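Local coordinates for protein uncharacterized HTH-type transcriptional regulator HI_0893 (Haemophilus influenzae, PDB 3QKX) that probably binds cis-regulatory DNA as a TetR-family transcriptional regulator, at residues Glu83-Arg86 with Gln87-Asn91; Leu148-Leu151 with Ser152-Ala156; Asn39-Ala42 with Gly43-Tyr46; Thr7-Ala10 with Glu11-Phe14; Asp128-Cys131 with His132-Lys136. All coordinates share one frame; numbering follows the deposited sequence. Where two conformers were deposited one is given.

Contact 1. Residues Glu83-Arg86 with Gln87-Asn91; sequences EQYR and QMWKN. With SO4 (sulfate ion), chain F.
Arg86 and Lys90, one helical turn apart, meet beside a sulfate ion, probably from the crystallisation liquor. Arg86 is its main holder, and its guanidinium meets the sulfate at its edge. NH2 of Arg86 gives a hydrogen bond of 2.9 Å to O3 of the sulfate, and NH1 of Arg86 gives one of 3.0 Å to O2. The ammonium of Lys90 lies over one face of the guanidinium. In the conformer given, Lys90 NZ makes a weak and therefore doubtful bond of 3.2 Å to sulfate O3. Arg86 has acidic partners too. NH1 also bonds OE1 of Glu83 at 2.9 Å, on the syn lone pair of that carboxylate, and NE forms a salt bridge with Glu176. With CG anti to the backbone N (chi1 175°) and the chain extended to NE, the guanidinium reaches both the anion and these acids.

All of this lies on helix 81-98 of the TetR-like C-terminal domain, which in relatives commonly binds ligands. Backbone bonds of the i to i+4 kind run through it, such as Lys90 N to Arg86 O at 3.0 Å. Gln87 bends at chi2, and its NE2 donates to OD1 of Asn91 at 2.9 Å, from above the carbonyl plane of that amide. ND2 of Asn91 bonds Lys73 O.

On the buried side, OH of Tyr85 lies 3.8 Å from CD1 of Trp89, at the edge of the indole. The polar ends are satisfied elsewhere: Tyr85 OH by Ser182, Trp89 NE1 by Thr155, and Gln84 NE2 by Lys79 O.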
loop_
_atom_site.group_PDB
_atom_site.type_symbol
_atom_site.label_atom_id
_atom_site.label_comp_id
_atom_site.label_asym_id
_atom_site.label_seq_id
_atom_site.Cartn_x
_atom_site.Cartn_y
_atom_site.Cartn_z
ATOM N N GLU A 83 9.578 9.818 -20.827
ATOM C CA GLU A 83 8.626 10.918 -20.644
ATOM C C GLU A 83 7.181 10.427 -20.546
ATOM O O GLU A 83 6.379 11.027 -19.820
ATOM C CB GLU A 83 8.757 11.969 -21.749
ATOM C CG GLU A 83 10.110 12.710 -21.762
ATOM C CD GLU A 83 10.415 13.502 -20.459
ATOM O OE1 GLU A 83 9.468 13.815 -19.675
ATOM O OE2 GLU A 83 11.617 13.800 -20.227
ATOM N N GLN A 84 6.861 9.338 -21.247
ATOM C CA GLN A 84 5.561 8.707 -21.103
ATOM C C GLN A 84 5.412 8.160 -19.700
ATOM O O GLN A 84 4.375 8.299 -19.090
ATOM C CB GLN A 84 5.360 7.587 -22.128
ATOM C CG GLN A 84 5.260 8.076 -23.565
ATOM C CD GLN A 84 5.293 6.937 -24.588
ATOM O OE1 GLN A 84 4.950 5.789 -24.277
ATOM N NE2 GLN A 84 5.688 7.259 -25.814
ATOM N N TYR A 85 6.467 7.547 -19.188
ATOM C CA TYR A 85 6.465 7.036 -17.835
ATOM C C TYR A 85 6.414 8.187 -16.815
ATOM O O TYR A 85 5.674 8.117 -15.865
ATOM C CB TYR A 85 7.677 6.145 -17.587
ATOM C CG TYR A 85 7.844 5.768 -16.129
ATOM C CD1 TYR A 85 7.182 4.693 -15.591
ATOM C CD2 TYR A 85 8.719 6.472 -15.307
ATOM C CE1 TYR A 85 7.349 4.351 -14.224
ATOM C CE2 TYR A 85 8.877 6.141 -13.976
ATOM C CZ TYR A 85 8.187 5.088 -13.443
ATOM O OH TYR A 85 8.371 4.778 -12.111
ATOM N N ARG A 86 7.207 9.229 -17.037
ATOM C CA ARG A 86 7.228 10.388 -16.161
ATOM C C ARG A 86 5.875 11.077 -16.110
ATOM O O ARG A 86 5.419 11.446 -15.046
ATOM C CB ARG A 86 8.302 11.359 -16.630
ATOM C CG ARG A 86 8.371 12.675 -15.882
ATOM C CD ARG A 86 9.708 13.320 -16.098
ATOM N NE ARG A 86 9.723 14.679 -15.600
ATOM C CZ ARG A 86 9.407 15.773 -16.296
ATOM N NH1 ARG A 86 9.024 15.725 -17.582
ATOM N NH2 ARG A 86 9.449 16.950 -15.680
ATOM N N GLN A 87 5.218 11.219 -17.250
ATOM C CA GLN A 87 3.850 11.762 -17.276
ATOM C C GLN A 87 2.916 10.921 -16.419
ATOM O O GLN A 87 2.135 11.460 -15.656
ATOM C CB GLN A 87 3.318 11.794 -18.700
ATOM C CG GLN A 87 1.935 12.468 -18.876
ATOM C CD GLN A 87 1.988 13.931 -18.536
ATOM O OE1 GLN A 87 2.630 14.693 -19.225
ATOM N NE2 GLN A 87 1.372 14.313 -17.431
HETATM N N MSE A 88 2.983 9.602 -16.574
HETATM C CA MSE A 88 2.114 8.705 -15.814
HETATM C C MSE A 88 2.399 8.814 -14.320
HETATM O O MSE A 88 1.480 8.791 -13.518
HETATM C CB MSE A 88 2.267 7.244 -16.279
HETATM C CG MSE A 88 1.532 6.936 -17.562
HETATM SE SE MSE A 88 1.532 5.017 -17.957
HETATM C CE MSE A 88 3.426 4.756 -18.370
ATOM N N TRP A 89 3.667 8.932 -13.947
ATOM C CA TRP A 89 4.035 9.113 -12.535
ATOM C C TRP A 89 3.392 10.382 -11.978
ATOM O O TRP A 89 2.763 10.354 -10.935
ATOM C CB TRP A 89 5.560 9.194 -12.383
ATOM C CG TRP A 89 6.026 8.905 -11.000
ATOM C CD1 TRP A 89 6.498 7.727 -10.542
ATOM C CD2 TRP A 89 6.064 9.810 -9.902
ATOM N NE1 TRP A 89 6.811 7.823 -9.214
ATOM C CE2 TRP A 89 6.539 9.092 -8.791
ATOM C CE3 TRP A 89 5.715 11.162 -9.736
ATOM C CZ2 TRP A 89 6.704 9.664 -7.562
ATOM C CZ3 TRP A 89 5.861 11.718 -8.511
ATOM C CH2 TRP A 89 6.364 10.972 -7.427
ATOM N N LYS A 90 3.553 11.486 -12.701
ATOM C CA LYS A 90 3.040 12.788 -12.287
ATOM C C LYS A 90 1.522 12.796 -12.253
ATOM O O LYS A 90 0.900 13.399 -11.354
ATOM C CB LYS A 90 3.512 13.880 -13.252
ATOM C CG LYS A 90 5.008 14.141 -13.239
ATOM C CD LYS A 90 5.420 14.836 -14.511
ATOM C CE LYS A 90 5.470 16.362 -14.356
ATOM N NZ LYS A 90 5.855 17.039 -15.635
ATOM N N ASN A 91 0.910 12.137 -13.236
ATOM C CA ASN A 91 -0.541 12.011 -13.247
ATOM C C ASN A 91 -1.034 11.387 -11.953
ATOM O O ASN A 91 -1.964 11.890 -11.354
ATOM C CB ASN A 91 -1.035 11.140 -14.388
ATOM C CG ASN A 91 -0.876 11.785 -15.770
ATOM O OD1 ASN A 91 -0.751 12.991 -15.905
ATOM N ND2 ASN A 91 -0.846 10.945 -16.796
HETATM S S SO4 F . 8.360 19.236 -18.136
HETATM O O1 SO4 F . 7.309 18.642 -18.971
HETATM O O2 SO4 F . 9.633 18.536 -18.318
HETATM O O3 SO4 F . 7.940 19.179 -16.732
HETATM O O4 SO4 F . 8.565 20.633 -18.503
#

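Contact 2. Residues Leu148-Leu151 with Ser152-Ala156; sequences LFLL and SLKTA
The backbone leaves helical geometry at Ser152 (phi/psi -133/-88°), and Phe149 O takes hydrogen bonds from Ser152 N and Lys154 N, both at 3.0 Å, from opposite faces of its carbonyl plane. Ser152 turns its hydroxyl back: OG donates to Leu148 O at 2.6 Å. With chi1 at 60°, OG sits between the backbone N and the carbonyl carbon, close to the preceding turn.

The segments form the break between helix 145-151 and helix 154-165 in the C-terminal domain. Past the break, Ser152 O takes both Thr155 N and Thr155 OG1, the latter at 2.5 Å.

The Phe149 ring packs against Leu153 and Lys154. Lys154 N lies over the centre of one ring face. Leu153 CB approaches the ring obliquely, 3.4 Å from Phe149 CE1. Leu150 and Lys154 run side by side in the same direction, with CD2 of Leu150 4.0 Å from CD of Lys154. Trp127 meets Phe149 edge-to-face. Leu150 and Lys154 also face the second subunit: Leu150 O bonds Asn158 ND2 of that subunit, and Lys154 packs on the same Asn158.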
loop_
_atom_site.group_PDB
_atom_site.type_symbol
_atom_site.label_atom_id
_atom_site.label_comp_id
_atom_site.label_asym_id
_atom_site.label_seq_id
_atom_site.Cartn_x
_atom_site.Cartn_y
_atom_site.Cartn_z
ATOM N N LEU A 148 6.660 -5.146 -12.967
ATOM C CA LEU A 148 7.208 -3.888 -13.444
ATOM C C LEU A 148 6.526 -2.694 -12.771
ATOM O O LEU A 148 7.196 -1.766 -12.306
ATOM C CB LEU A 148 7.062 -3.789 -14.963
ATOM C CG LEU A 148 7.913 -4.746 -15.803
ATOM C CD1 LEU A 148 7.487 -4.610 -17.256
ATOM C CD2 LEU A 148 9.397 -4.442 -15.634
ATOM N N PHE A 149 5.203 -2.731 -12.694
ATOM C CA PHE A 149 4.471 -1.687 -11.990
ATOM C C PHE A 149 4.929 -1.551 -10.541
ATOM O O PHE A 149 5.223 -0.455 -10.103
ATOM C CB PHE A 149 2.987 -1.953 -12.023
ATOM C CG PHE A 149 2.166 -0.894 -11.319
ATOM C CD1 PHE A 149 1.788 0.255 -11.977
ATOM C CD2 PHE A 149 1.748 -1.071 -10.007
ATOM C CE1 PHE A 149 1.025 1.234 -11.333
ATOM C CE2 PHE A 149 0.965 -0.096 -9.368
ATOM C CZ PHE A 149 0.607 1.046 -10.037
ATOM N N LEU A 150 5.036 -2.668 -9.833
ATOM C CA LEU A 150 5.338 -2.661 -8.409
ATOM C C LEU A 150 6.783 -2.232 -8.109
ATOM O O LEU A 150 7.076 -1.823 -6.981
ATOM C CB LEU A 150 5.008 -4.023 -7.767
ATOM C CG LEU A 150 3.496 -4.373 -7.726
ATOM C CD1 LEU A 150 3.278 -5.851 -7.295
ATOM C CD2 LEU A 150 2.587 -3.412 -6.848
ATOM N N LEU A 151 7.659 -2.308 -9.121
ATOM C CA LEU A 151 9.026 -1.769 -9.057
ATOM C C LEU A 151 9.133 -0.293 -9.454
ATOM O O LEU A 151 10.176 0.310 -9.223
ATOM C CB LEU A 151 9.980 -2.572 -9.966
ATOM C CG LEU A 151 10.352 -3.999 -9.583
ATOM C CD1 LEU A 151 11.247 -4.612 -10.653
ATOM C CD2 LEU A 151 11.041 -4.072 -8.228
ATOM N N SER A 152 8.097 0.283 -10.067
ATOM C CA SER A 152 8.240 1.599 -10.719
ATOM C C SER A 152 7.088 2.588 -10.364
ATOM O O SER A 152 7.186 3.336 -9.363
ATOM C CB SER A 152 8.389 1.422 -12.220
ATOM O OG SER A 152 7.260 0.765 -12.779
ATOM N N LEU A 153 5.993 2.566 -11.123
ATOM C CA LEU A 153 4.906 3.515 -10.876
ATOM C C LEU A 153 4.366 3.415 -9.473
ATOM O O LEU A 153 3.869 4.399 -8.937
ATOM C CB LEU A 153 3.735 3.309 -11.828
ATOM C CG LEU A 153 3.661 4.189 -13.041
ATOM C CD1 LEU A 153 2.278 4.010 -13.697
ATOM C CD2 LEU A 153 3.910 5.617 -12.647
ATOM N N LYS A 154 4.452 2.227 -8.881
ATOM C CA LYS A 154 4.006 2.028 -7.509
ATOM C C LYS A 154 4.565 3.063 -6.563
ATOM O O LYS A 154 3.881 3.408 -5.631
ATOM C CB LYS A 154 4.361 0.635 -7.028
ATOM C CG LYS A 154 3.848 0.247 -5.652
ATOM C CD LYS A 154 2.357 0.384 -5.509
ATOM C CE LYS A 154 1.861 -0.263 -4.225
ATOM N NZ LYS A 154 0.395 -0.070 -4.013
ATOM N N THR A 155 5.793 3.554 -6.803
ATOM C CA THR A 155 6.417 4.576 -5.946
ATOM C C THR A 155 5.554 5.842 -5.815
ATOM O O THR A 155 5.422 6.404 -4.732
ATOM C CB THR A 155 7.814 4.982 -6.456
ATOM O OG1 THR A 155 7.749 5.316 -7.861
ATOM C CG2 THR A 155 8.841 3.856 -6.218
ATOM N N ALA A 156 4.914 6.234 -6.910
ATOM C CA ALA A 156 4.038 7.396 -6.909
ATOM C C ALA A 156 2.956 7.240 -5.864
ATOM O O ALA A 156 2.732 8.159 -5.057
ATOM C CB ALA A 156 3.449 7.600 -8.238
#

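Contact 3. Residues Asn39-Ala42 with Gly43-Tyr46; sequences NVAA and GTIY
The turn of a helix-turn-helix motif, predicted to bind DNA, passes here into its second helix, 42-48, and Val40 and Ala41 meet Thr44 across the helix start. Asn39 ends the preceding helix in a Schellman motif, with positive phi (64°). Ala41 is at the N-cap, and its carbonyl takes the first backbone bonds of the helix. Ala41 O takes Thr44 N at 2.7 Å, from above the carbonyl plane, and Ile45 N through a weak bond of 3.4 Å. The next bond, Tyr46 N to Ala42 O at 3.2 Å, is regular.

Thr44, in the first turn of the helix, carries most of the side-chain contact. CB of Val40 packs on CB of Thr44 at 4.0 Å. Thr44 CG2, anti to the backbone N, lies on the same side, close to Val40 CB. The hydroxyl branch instead turns to the alanine, with OG1 of Thr44 4.0 Å from CB of Ala41.

In TetR-family proteins this second helix is the recognition helix, which enters the major groove of DNA. The exposed Ala41, Ala42, Gly43 and Tyr46 are consistent with such a surface. A sulfate, probably from the crystallisation liquor, lies about 4 Å from the Tyr46 side chain.

Ile45 turns inward. Its CG2 touches Ala42 O at 3.4 Å, and its side chain packs on Ile13, Leu34 and Ala35. The Tyr46 ring lies oblique to the same carbonyl oxygen, with CD2 of Tyr46 3.4 Å from Ala42 O. Val40 also points inward, and packs on Leu9, Gln12 and Ala35.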
loop_
_atom_site.group_PDB
_atom_site.type_symbol
_atom_site.label_atom_id
_atom_site.label_comp_id
_atom_site.label_asym_id
_atom_site.label_seq_id
_atom_site.Cartn_x
_atom_site.Cartn_y
_atom_site.Cartn_z
ATOM N N ASN A 39 -27.215 14.353 -0.737
ATOM C CA ASN A 39 -28.329 15.286 -0.947
ATOM C C ASN A 39 -29.340 14.719 -1.975
ATOM O O ASN A 39 -29.813 15.423 -2.866
ATOM C CB ASN A 39 -27.794 16.682 -1.349
ATOM C CG ASN A 39 -28.681 17.840 -0.857
ATOM O OD1 ASN A 39 -29.879 17.675 -0.570
ATOM N ND2 ASN A 39 -28.080 19.024 -0.754
ATOM N N VAL A 40 -29.644 13.429 -1.832
ATOM C CA VAL A 40 -30.664 12.766 -2.608
ATOM C C VAL A 40 -31.673 12.110 -1.672
ATOM O O VAL A 40 -31.325 11.704 -0.573
ATOM C CB VAL A 40 -30.077 11.697 -3.564
ATOM C CG1 VAL A 40 -29.135 12.331 -4.533
ATOM C CG2 VAL A 40 -29.405 10.624 -2.801
ATOM N N ALA A 41 -32.921 12.022 -2.117
ATOM C CA ALA A 41 -33.973 11.378 -1.353
ATOM C C ALA A 41 -33.696 9.904 -1.183
ATOM O O ALA A 41 -33.199 9.267 -2.106
ATOM C CB ALA A 41 -35.326 11.564 -2.071
ATOM N N ALA A 42 -34.058 9.349 -0.028
ATOM C CA ALA A 42 -33.987 7.890 0.197
ATOM C C ALA A 42 -34.526 7.077 -1.003
ATOM O O ALA A 42 -33.907 6.103 -1.447
ATOM C CB ALA A 42 -34.742 7.507 1.489
ATOM N N GLY A 43 -35.651 7.509 -1.544
ATOM C CA GLY A 43 -36.191 6.914 -2.753
ATOM C C GLY A 43 -35.246 6.887 -3.936
ATOM O O GLY A 43 -35.247 5.929 -4.690
ATOM N N THR A 44 -34.455 7.942 -4.111
ATOM C CA THR A 44 -33.566 8.047 -5.264
ATOM C C THR A 44 -32.495 6.980 -5.201
ATOM O O THR A 44 -32.324 6.223 -6.151
ATOM C CB THR A 44 -32.868 9.421 -5.349
ATOM O OG1 THR A 44 -33.833 10.452 -5.615
ATOM C CG2 THR A 44 -31.824 9.414 -6.449
ATOM N N ILE A 45 -31.809 6.895 -4.067
ATOM C CA ILE A 45 -30.692 5.966 -3.920
ATOM C C ILE A 45 -31.140 4.495 -4.006
ATOM O O ILE A 45 -30.440 3.668 -4.611
ATOM C CB ILE A 45 -29.871 6.236 -2.595
ATOM C CG1 ILE A 45 -28.458 5.671 -2.699
ATOM C CG2 ILE A 45 -30.566 5.664 -1.366
ATOM C CD1 ILE A 45 -27.536 6.249 -1.672
ATOM N N TYR A 46 -32.319 4.179 -3.454
ATOM C CA TYR A 46 -32.826 2.794 -3.499
ATOM C C TYR A 46 -33.292 2.401 -4.884
ATOM O O TYR A 46 -33.216 1.232 -5.234
ATOM C CB TYR A 46 -33.950 2.547 -2.472
ATOM C CG TYR A 46 -33.449 2.221 -1.074
ATOM C CD1 TYR A 46 -32.628 1.116 -0.840
ATOM C CD2 TYR A 46 -33.803 3.019 0.017
ATOM C CE1 TYR A 46 -32.160 0.828 0.445
ATOM C CE2 TYR A 46 -33.347 2.742 1.303
ATOM C CZ TYR A 46 -32.537 1.651 1.518
ATOM O OH TYR A 46 -32.102 1.386 2.799
#

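Contact 4. Residues Thr7-Ala10 with Glu11-Phe14; sequences TDLA and EQIF
Ala10 and Phe14 make the main side-chain contact of this helical turn, and four backbone hydrogen bonds run alongside it. Each bond joins a carbonyl to the N-H four residues on. Gln12 N to Asp8 O and Phe14 N to Ala10 O are both 2.8 Å. Glu11 N to Thr7 O is similar. Ile13 N to Leu9 O is longer at 3.2 Å.

Aromatic packing comes next. The Phe14 ring folds back along the helix, and one face lies over the Ala10 carbonyl. Ala10 O sits 3.1 Å above the ring plane, offset toward the rim, and is 3.2 Å from CD2 of Phe14. The same oxygen takes the Phe14 N-H in its carbonyl plane. CE2 of Phe14 also meets CB of Ala10 at 3.9 Å. The ring has CG beside its own backbone N (chi1 -68°), which brings it over the preceding turn.

Two aliphatic side chains meet oxygens by van der Waals contact. CD1 of Leu9 lies against the amide of Gln12, 3.8 Å from OE1. CD1 of Ile13 reaches back to Leu9 O at 3.6 Å.

The polar ends of Gln12 and Glu11 are met by other parts of the domain. Gln12 NE2 bonds Ala38 O, and Glu11 forms a salt bridge with Arg62 of helix 52-72. Phe14 packs on the same helix, at Gln58, Phe59 and Arg62, while Leu9 and Ile13 face helix 42-48. Helix 6-23 thus holds the helix-turn-helix unit on one side and helix 52-72 on another, as the first helix of a TetR-type DNA-binding domain does.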
loop_
_atom_site.group_PDB
_atom_site.type_symbol
_atom_site.label_atom_id
_atom_site.label_comp_id
_atom_site.label_asym_id
_atom_site.label_seq_id
_atom_site.Cartn_x
_atom_site.Cartn_y
_atom_site.Cartn_z
ATOM N N THR A 7 -26.064 9.385 -15.124
ATOM C CA THR A 7 -24.620 9.205 -14.801
ATOM C C THR A 7 -24.134 10.254 -13.793
ATOM O O THR A 7 -23.351 9.942 -12.890
ATOM C CB THR A 7 -23.717 9.260 -16.073
ATOM O OG1 THR A 7 -24.108 8.229 -16.981
ATOM C CG2 THR A 7 -22.223 9.073 -15.729
ATOM N N ASP A 8 -24.594 11.489 -13.962
ATOM C CA ASP A 8 -24.205 12.610 -13.095
ATOM C C ASP A 8 -24.719 12.386 -11.680
ATOM O O ASP A 8 -23.977 12.546 -10.704
ATOM C CB ASP A 8 -24.767 13.934 -13.631
ATOM C CG ASP A 8 -24.395 14.195 -15.100
ATOM O OD1 ASP A 8 -23.267 13.816 -15.491
ATOM O OD2 ASP A 8 -25.234 14.779 -15.850
ATOM N N LEU A 9 -25.996 12.002 -11.585
ATOM C CA LEU A 9 -26.603 11.621 -10.313
ATOM C C LEU A 9 -25.925 10.412 -9.670
ATOM O O LEU A 9 -25.859 10.339 -8.456
ATOM C CB LEU A 9 -28.089 11.319 -10.488
ATOM C CG LEU A 9 -28.869 10.996 -9.217
ATOM C CD1 LEU A 9 -28.791 12.157 -8.241
ATOM C CD2 LEU A 9 -30.282 10.666 -9.559
ATOM N N ALA A 10 -25.485 9.448 -10.480
ATOM C CA ALA A 10 -24.695 8.329 -9.980
ATOM C C ALA A 10 -23.396 8.830 -9.383
ATOM O O ALA A 10 -22.981 8.369 -8.319
ATOM C CB ALA A 10 -24.408 7.309 -11.105
ATOM N N GLU A 11 -22.761 9.779 -10.062
ATOM C CA GLU A 11 -21.465 10.308 -9.612
ATOM C C GLU A 11 -21.545 11.198 -8.312
ATOM O O GLU A 11 -20.688 11.269 -7.529
ATOM C CB GLU A 11 -20.770 11.079 -10.755
ATOM C CG GLU A 11 -19.342 11.627 -10.421
ATOM C CD GLU A 11 -18.384 10.562 -9.900
ATOM O OE1 GLU A 11 -18.399 9.423 -10.427
ATOM O OE2 GLU A 11 -17.601 10.870 -8.976
ATOM N N GLN A 12 -22.742 11.889 -8.270
ATOM C CA GLN A 12 -23.127 12.594 -7.049
ATOM C C GLN A 12 -23.108 11.633 -5.861
ATOM O O GLN A 12 -22.526 11.931 -4.838
ATOM C CB GLN A 12 -24.519 13.224 -7.226
ATOM C CG GLN A 12 -24.889 14.284 -6.192
ATOM C CD GLN A 12 -26.247 14.916 -6.481
ATOM O OE1 GLN A 12 -26.580 15.177 -7.630
ATOM N NE2 GLN A 12 -27.034 15.162 -5.430
ATOM N N ILE A 13 -23.696 10.458 -6.038
ATOM C CA ILE A 13 -23.729 9.439 -4.991
ATOM C C ILE A 13 -22.342 8.812 -4.769
ATOM O O ILE A 13 -21.938 8.595 -3.620
ATOM C CB ILE A 13 -24.795 8.350 -5.289
ATOM C CG1 ILE A 13 -26.214 8.955 -5.198
ATOM C CG2 ILE A 13 -24.687 7.195 -4.318
ATOM C CD1 ILE A 13 -27.303 8.181 -5.988
ATOM N N PHE A 14 -21.603 8.555 -5.848
ATOM C CA PHE A 14 -20.287 7.931 -5.712
ATOM C C PHE A 14 -19.309 8.852 -4.970
ATOM O O PHE A 14 -18.605 8.413 -4.072
ATOM C CB PHE A 14 -19.701 7.532 -7.078
ATOM C CG PHE A 14 -20.437 6.404 -7.780
ATOM C CD1 PHE A 14 -20.899 5.285 -7.089
ATOM C CD2 PHE A 14 -20.599 6.443 -9.157
ATOM C CE1 PHE A 14 -21.555 4.268 -7.755
ATOM C CE2 PHE A 14 -21.253 5.416 -9.836
ATOM C CZ PHE A 14 -21.723 4.326 -9.139
#

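Contact 5. Residues Asp128-Cys131 with His132-Lys136; sequences DLFC and HQAQK. With EDO (1,2-ethanediol), chain C.
Phe130 turns one ring face to Ala134, one helical turn further on. The methyl CB of Ala134 stands over that face, 4.3 Å from CZ of Phe130. The ring is swung there by chi1 of 166°, with CG opposite the backbone N. In the backbone, Ala134 N donates to Phe130 O at 2.9 Å in a nearly straight bond (169°).

Cys131 and Gln135 meet differently. The Gln135 chain lies along the Cys131 carbonyl, with CG of Gln135 3.2 Å from Cys131 O. Gln135 N donates to that oxygen at 2.8 Å. CD and OE1 of Gln135 also stay near that oxygen, while NE2 makes a weak bond to Ala141 O. His132 and Gln133 carry their polar ends away from the first segment, on the exposed side of the helix. Asp128 OD1 receives a weak hydrogen bond of 3.4 Å from O2 of a bound 1,2-ethanediol, probably from the crystallisation liquor.

Helix 126-137 lies between two others of the all-helical C-terminal domain. Phe130 packs on Phe81, Gln84 and Met88 of helix 81-98. Asp128, Cys131 and Gln135 face helix 145-151 through Glu145 and Leu148.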
loop_
_atom_site.group_PDB
_atom_site.type_symbol
_atom_site.label_atom_id
_atom_site.label_comp_id
_atom_site.label_asym_id
_atom_site.label_seq_id
_atom_site.Cartn_x
_atom_site.Cartn_y
_atom_site.Cartn_z
ATOM N N ASP A 128 -0.240 -1.524 -19.254
ATOM C CA ASP A 128 -0.021 -2.759 -19.992
ATOM C C ASP A 128 0.474 -2.443 -21.392
ATOM O O ASP A 128 1.463 -3.039 -21.850
ATOM C CB ASP A 128 -1.316 -3.620 -20.060
ATOM C CG ASP A 128 -1.628 -4.379 -18.726
ATOM O OD1 ASP A 128 -0.821 -4.347 -17.768
ATOM O OD2 ASP A 128 -2.695 -5.024 -18.654
ATOM N N LEU A 129 -0.207 -1.500 -22.054
ATOM C CA LEU A 129 0.128 -1.091 -23.422
ATOM C C LEU A 129 1.512 -0.489 -23.487
ATOM O O LEU A 129 2.284 -0.786 -24.405
ATOM C CB LEU A 129 -0.869 -0.059 -23.963
ATOM C CG LEU A 129 -2.312 -0.479 -24.293
ATOM C CD1 LEU A 129 -3.059 0.690 -24.956
ATOM C CD2 LEU A 129 -2.367 -1.706 -25.178
ATOM N N PHE A 130 1.815 0.370 -22.529
ATOM C CA PHE A 130 3.109 1.010 -22.473
ATOM C C PHE A 130 4.221 -0.028 -22.320
ATOM O O PHE A 130 5.229 0.048 -23.006
ATOM C CB PHE A 130 3.148 2.004 -21.324
ATOM C CG PHE A 130 4.535 2.470 -20.963
ATOM C CD1 PHE A 130 5.124 3.510 -21.663
ATOM C CD2 PHE A 130 5.245 1.876 -19.914
ATOM C CE1 PHE A 130 6.397 3.961 -21.346
ATOM C CE2 PHE A 130 6.529 2.335 -19.570
ATOM C CZ PHE A 130 7.108 3.376 -20.300
ATOM N N CYS A 131 4.027 -0.979 -21.408
ATOM C CA CYS A 131 4.971 -2.074 -21.210
ATOM C C CYS A 131 5.204 -2.833 -22.482
ATOM O O CYS A 131 6.337 -3.153 -22.780
ATOM C CB CYS A 131 4.500 -3.024 -20.111
ATOM S SG CYS A 131 4.659 -2.308 -18.462
ATOM N N HIS A 132 4.144 -3.093 -23.250
ATOM C CA HIS A 132 4.266 -3.848 -24.487
ATOM C C HIS A 132 5.113 -3.094 -25.525
ATOM O O HIS A 132 6.014 -3.685 -26.126
ATOM C CB HIS A 132 2.883 -4.195 -25.062
ATOM C CG HIS A 132 2.931 -5.117 -26.249
ATOM N ND1 HIS A 132 3.585 -6.336 -26.227
ATOM C CD2 HIS A 132 2.384 -5.009 -27.491
ATOM C CE1 HIS A 132 3.448 -6.930 -27.405
ATOM N NE2 HIS A 132 2.727 -6.147 -28.190
ATOM N N GLN A 133 4.838 -1.800 -25.704
ATOM C CA GLN A 133 5.574 -0.981 -26.680
ATOM C C GLN A 133 7.032 -0.777 -26.257
ATOM O O GLN A 133 7.949 -0.924 -27.075
ATOM C CB GLN A 133 4.897 0.394 -26.894
ATOM C CG GLN A 133 3.550 0.360 -27.633
ATOM C CD GLN A 133 3.629 -0.315 -29.016
ATOM O OE1 GLN A 133 2.705 -1.024 -29.429
ATOM N NE2 GLN A 133 4.747 -0.108 -29.723
ATOM N N ALA A 134 7.242 -0.457 -24.981
ATOM C CA ALA A 134 8.585 -0.276 -24.453
ATOM C C ALA A 134 9.391 -1.593 -24.458
ATOM O O ALA A 134 10.598 -1.573 -24.705
ATOM C CB ALA A 134 8.535 0.341 -23.042
ATOM N N GLN A 135 8.729 -2.726 -24.213
ATOM C CA GLN A 135 9.407 -4.046 -24.291
ATOM C C GLN A 135 9.754 -4.398 -25.722
ATOM O O GLN A 135 10.856 -4.839 -25.988
ATOM C CB GLN A 135 8.568 -5.169 -23.684
ATOM C CG GLN A 135 8.648 -5.238 -22.176
ATOM C CD GLN A 135 7.650 -6.214 -21.563
ATOM O OE1 GLN A 135 6.621 -6.557 -22.175
ATOM N NE2 GLN A 135 7.968 -6.698 -20.355
ATOM N N LYS A 136 8.794 -4.185 -26.618
ATOM C CA LYS A 136 8.963 -4.348 -28.070
ATOM C C LYS A 136 10.128 -3.513 -28.607
ATOM O O LYS A 136 10.864 -3.985 -29.450
ATOM C CB LYS A 136 7.642 -3.966 -28.785
ATOM C CG LYS A 136 7.615 -4.089 -30.312
ATOM C CD LYS A 136 6.196 -3.801 -30.871
HETATM C C1 EDO C . -0.773 -3.788 -13.502
HETATM O O1 EDO C . -1.005 -3.011 -12.320
HETATM C C2 EDO C . -1.629 -5.051 -13.480
HETATM O O2 EDO C . -1.501 -5.736 -14.735
#

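How the contacts relate
From the N terminus, contact 4 comes first, then contacts 3, 1, 5 and 2. Each is local, so none closes a long loop, and none nests in or crosses another. Contacts 4 and 3 touch in the DNA-binding domain, where Val40 packs on Leu9 and Gln12, and Thr44 on Leu9. Contacts 1, 5 and 2 form a second group in the C-terminal domain. Helix 81-98 touches both others: Gln84, Tyr85 and Met88 meet Phe130 of contact 5, and Tyr85 and Trp89 meet contact 2. Contacts 5 and 2 also touch through Cys131, Gln135 and Leu148. The centres of contacts 1 and 3 are about 40 Å apart.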